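Local coordinates for protein membrane-bound lysozyme inhibitor of C-type lysozyme (Pseudomonas aeruginosa, PDB 3F6Z) that specifically inhibits C-type lysozymes as an outer-membrane lipoprotein, at residues T32-N37 against L43-V48. Residues are numbered along the deposited sequence; the frame is centred on the assembly and turned at random.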
loop_
_atom_site.group_PDB
_atom_site.type_symbol
_atom_site.label_atom_id
_atom_site.label_comp_id
_atom_site.label_asym_id
_atom_site.label_seq_id
_atom_site.Cartn_x
_atom_site.Cartn_y
_atom_site.Cartn_z
ATOM N N THR B 32 6.715 19.029 -10.339
ATOM C CA THR B 32 6.518 18.281 -11.569
ATOM C C THR B 32 6.710 16.799 -11.304
ATOM O O THR B 32 7.637 16.402 -10.604
ATOM C CB THR B 32 7.527 18.713 -12.651
ATOM O OG1 THR B 32 7.379 20.115 -12.904
ATOM C CG2 THR B 32 7.295 17.932 -13.943
ATOM N N VAL B 33 5.832 15.987 -11.884
ATOM C CA VAL B 33 5.883 14.544 -11.714
ATOM C C VAL B 33 6.202 13.857 -13.034
ATOM O O VAL B 33 5.794 14.317 -14.100
ATOM C CB VAL B 33 4.521 14.007 -11.198
ATOM C CG1 VAL B 33 4.497 12.477 -11.242
ATOM C CG2 VAL B 33 4.269 14.501 -9.780
ATOM N N GLN B 34 6.939 12.757 -12.970
ATOM C CA GLN B 34 7.238 12.027 -14.188
ATOM C C GLN B 34 6.503 10.697 -14.139
ATOM O O GLN B 34 6.650 9.926 -13.190
ATOM C CB GLN B 34 8.742 11.777 -14.354
ATOM C CG GLN B 34 9.065 11.138 -15.697
ATOM C CD GLN B 34 10.546 10.927 -15.931
ATOM O OE1 GLN B 34 11.190 10.124 -15.256
ATOM N NE2 GLN B 34 11.095 11.650 -16.899
ATOM N N TYR B 35 5.697 10.439 -15.158
ATOM C CA TYR B 35 4.952 9.198 -15.226
ATOM C C TYR B 35 5.620 8.262 -16.213
ATOM O O TYR B 35 6.033 8.683 -17.295
ATOM C CB TYR B 35 3.502 9.475 -15.642
ATOM C CG TYR B 35 2.728 10.223 -14.585
ATOM C CD1 TYR B 35 2.361 9.595 -13.395
ATOM C CD2 TYR B 35 2.406 11.571 -14.746
ATOM C CE1 TYR B 35 1.696 10.286 -12.390
ATOM C CE2 TYR B 35 1.737 12.277 -13.743
ATOM C CZ TYR B 35 1.389 11.625 -12.570
ATOM O OH TYR B 35 0.748 12.301 -11.568
ATOM N N LEU B 36 5.745 6.998 -15.826
ATOM C CA LEU B 36 6.350 5.989 -16.683
ATOM C C LEU B 36 5.441 4.773 -16.740
ATOM O O LEU B 36 5.173 4.138 -15.718
ATOM C CB LEU B 36 7.735 5.577 -16.168
ATOM C CG LEU B 36 8.811 6.668 -16.125
ATOM C CD1 LEU B 36 8.826 7.314 -14.741
ATOM C CD2 LEU B 36 10.176 6.060 -16.429
ATOM N N ASN B 37 4.964 4.468 -17.943
ATOM C CA ASN B 37 4.084 3.334 -18.168
ATOM C C ASN B 37 4.712 2.382 -19.180
ATOM O O ASN B 37 4.941 2.744 -20.338
ATOM C CB ASN B 37 2.727 3.813 -18.689
ATOM C CG ASN B 37 2.084 4.842 -17.777
ATOM O OD1 ASN B 37 1.696 5.924 -18.224
ATOM N ND2 ASN B 37 1.965 4.510 -16.496
ATOM N N LEU B 43 4.843 3.730 -13.097
ATOM C CA LEU B 43 5.459 4.452 -11.996
ATOM C C LEU B 43 5.210 5.946 -12.060
ATOM O O LEU B 43 4.818 6.483 -13.093
ATOM C CB LEU B 43 6.968 4.205 -11.995
ATOM C CG LEU B 43 7.437 2.755 -12.138
ATOM C CD1 LEU B 43 8.944 2.737 -12.375
ATOM C CD2 LEU B 43 7.062 1.950 -10.895
ATOM N N ALA B 44 5.460 6.603 -10.937
ATOM C CA ALA B 44 5.305 8.038 -10.810
ATOM C C ALA B 44 6.419 8.512 -9.893
ATOM O O ALA B 44 6.504 8.089 -8.735
ATOM C CB ALA B 44 3.947 8.374 -10.207
ATOM N N VAL B 45 7.280 9.375 -10.420
ATOM C CA VAL B 45 8.392 9.918 -9.651
ATOM C C VAL B 45 7.882 11.237 -9.092
ATOM O O VAL B 45 7.641 12.197 -9.827
ATOM C CB VAL B 45 9.644 10.135 -10.554
ATOM C CG1 VAL B 45 10.830 10.580 -9.715
ATOM C CG2 VAL B 45 9.985 8.835 -11.286
ATOM N N VAL B 46 7.715 11.281 -7.778
ATOM C CA VAL B 46 7.161 12.462 -7.155
ATOM C C VAL B 46 7.995 13.110 -6.080
ATOM O O VAL B 46 8.501 12.440 -5.184
ATOM C CB VAL B 46 5.794 12.149 -6.500
ATOM C CG1 VAL B 46 5.194 13.420 -5.942
ATOM C CG2 VAL B 46 4.862 11.471 -7.498
ATOM N N PRO B 47 8.171 14.432 -6.170
ATOM C CA PRO B 47 8.950 15.112 -5.133
ATOM C C PRO B 47 7.940 15.432 -4.023
ATOM O O PRO B 47 7.198 16.419 -4.097
ATOM C CB PRO B 47 9.477 16.359 -5.845
ATOM C CG PRO B 47 8.387 16.656 -6.849
ATOM C CD PRO B 47 8.049 15.271 -7.379
ATOM N N VAL B 48 7.891 14.568 -3.014
ATOM C CA VAL B 48 6.967 14.745 -1.902
ATOM C C VAL B 48 7.351 15.967 -1.077
ATOM O O VAL B 48 6.596 16.403 -0.207
ATOM C CB VAL B 48 6.939 13.488 -0.997
ATOM C CG1 VAL B 48 6.453 12.283 -1.805
ATOM C CG2 VAL B 48 8.316 13.221 -0.433
HETATM O O HOH W 1 9.761 14.569 -11.110
HETATM O O HOH W 2 2.316 6.169 -14.336
#
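Gln-34 pairs with Val-45 and Leu-36 with Leu-43, each couple exchanging two backbone hydrogen bonds between antiparallel strands. Leu-43 N reaches Leu-36 O at 2.7 Å, and Val-45 N reaches Gln-34 O at 2.9 Å, both in the carbonyl plane. The return bond from Gln-34 N to Val-45 O is longer, 3.3 Å, but uses a lone pair. Leu-36 N instead meets Leu-43 O from 36° above the carbonyl plane; a water donates to the same oxygen and accepts from Asn-37 ND2. A second water bridges Thr-32 O and, weakly, Val-45 O, near where Pro-47, lacking an N-H, sets its CD against Thr-32 O.

Apolar packing occupies both faces. On one, Tyr-35 meets Ala-44 CB obliquely through CD1 and CE1, with Tyr-35 CE1 3.7 Å from Ala-44 CB. A chi1 of 171° turns Val-33 CG1 anti to the backbone N and over a face of the Tyr-35 ring, near the rim, while Val-33 CG2, beside the N, touches Val-46 CG2 at 3.8 Å. Tyr-35 OH is hydrogen-bonded to Tyr-23 and Trp-74, tying the hairpin to strands 16-25 and 72-77. On the other face, the Leu-36 and Val-45 side chains cross at a slant, with Leu-36 CD1 3.9 Å from Val-45 CG2, and Leu-8 of a second subunit packs on Leu-36, Leu-43 and Val-45.

Strands 30-38 and 41-49 thus form a beta hairpin within the closed, eight-stranded antiparallel barrel of this MliC-family inhibitor.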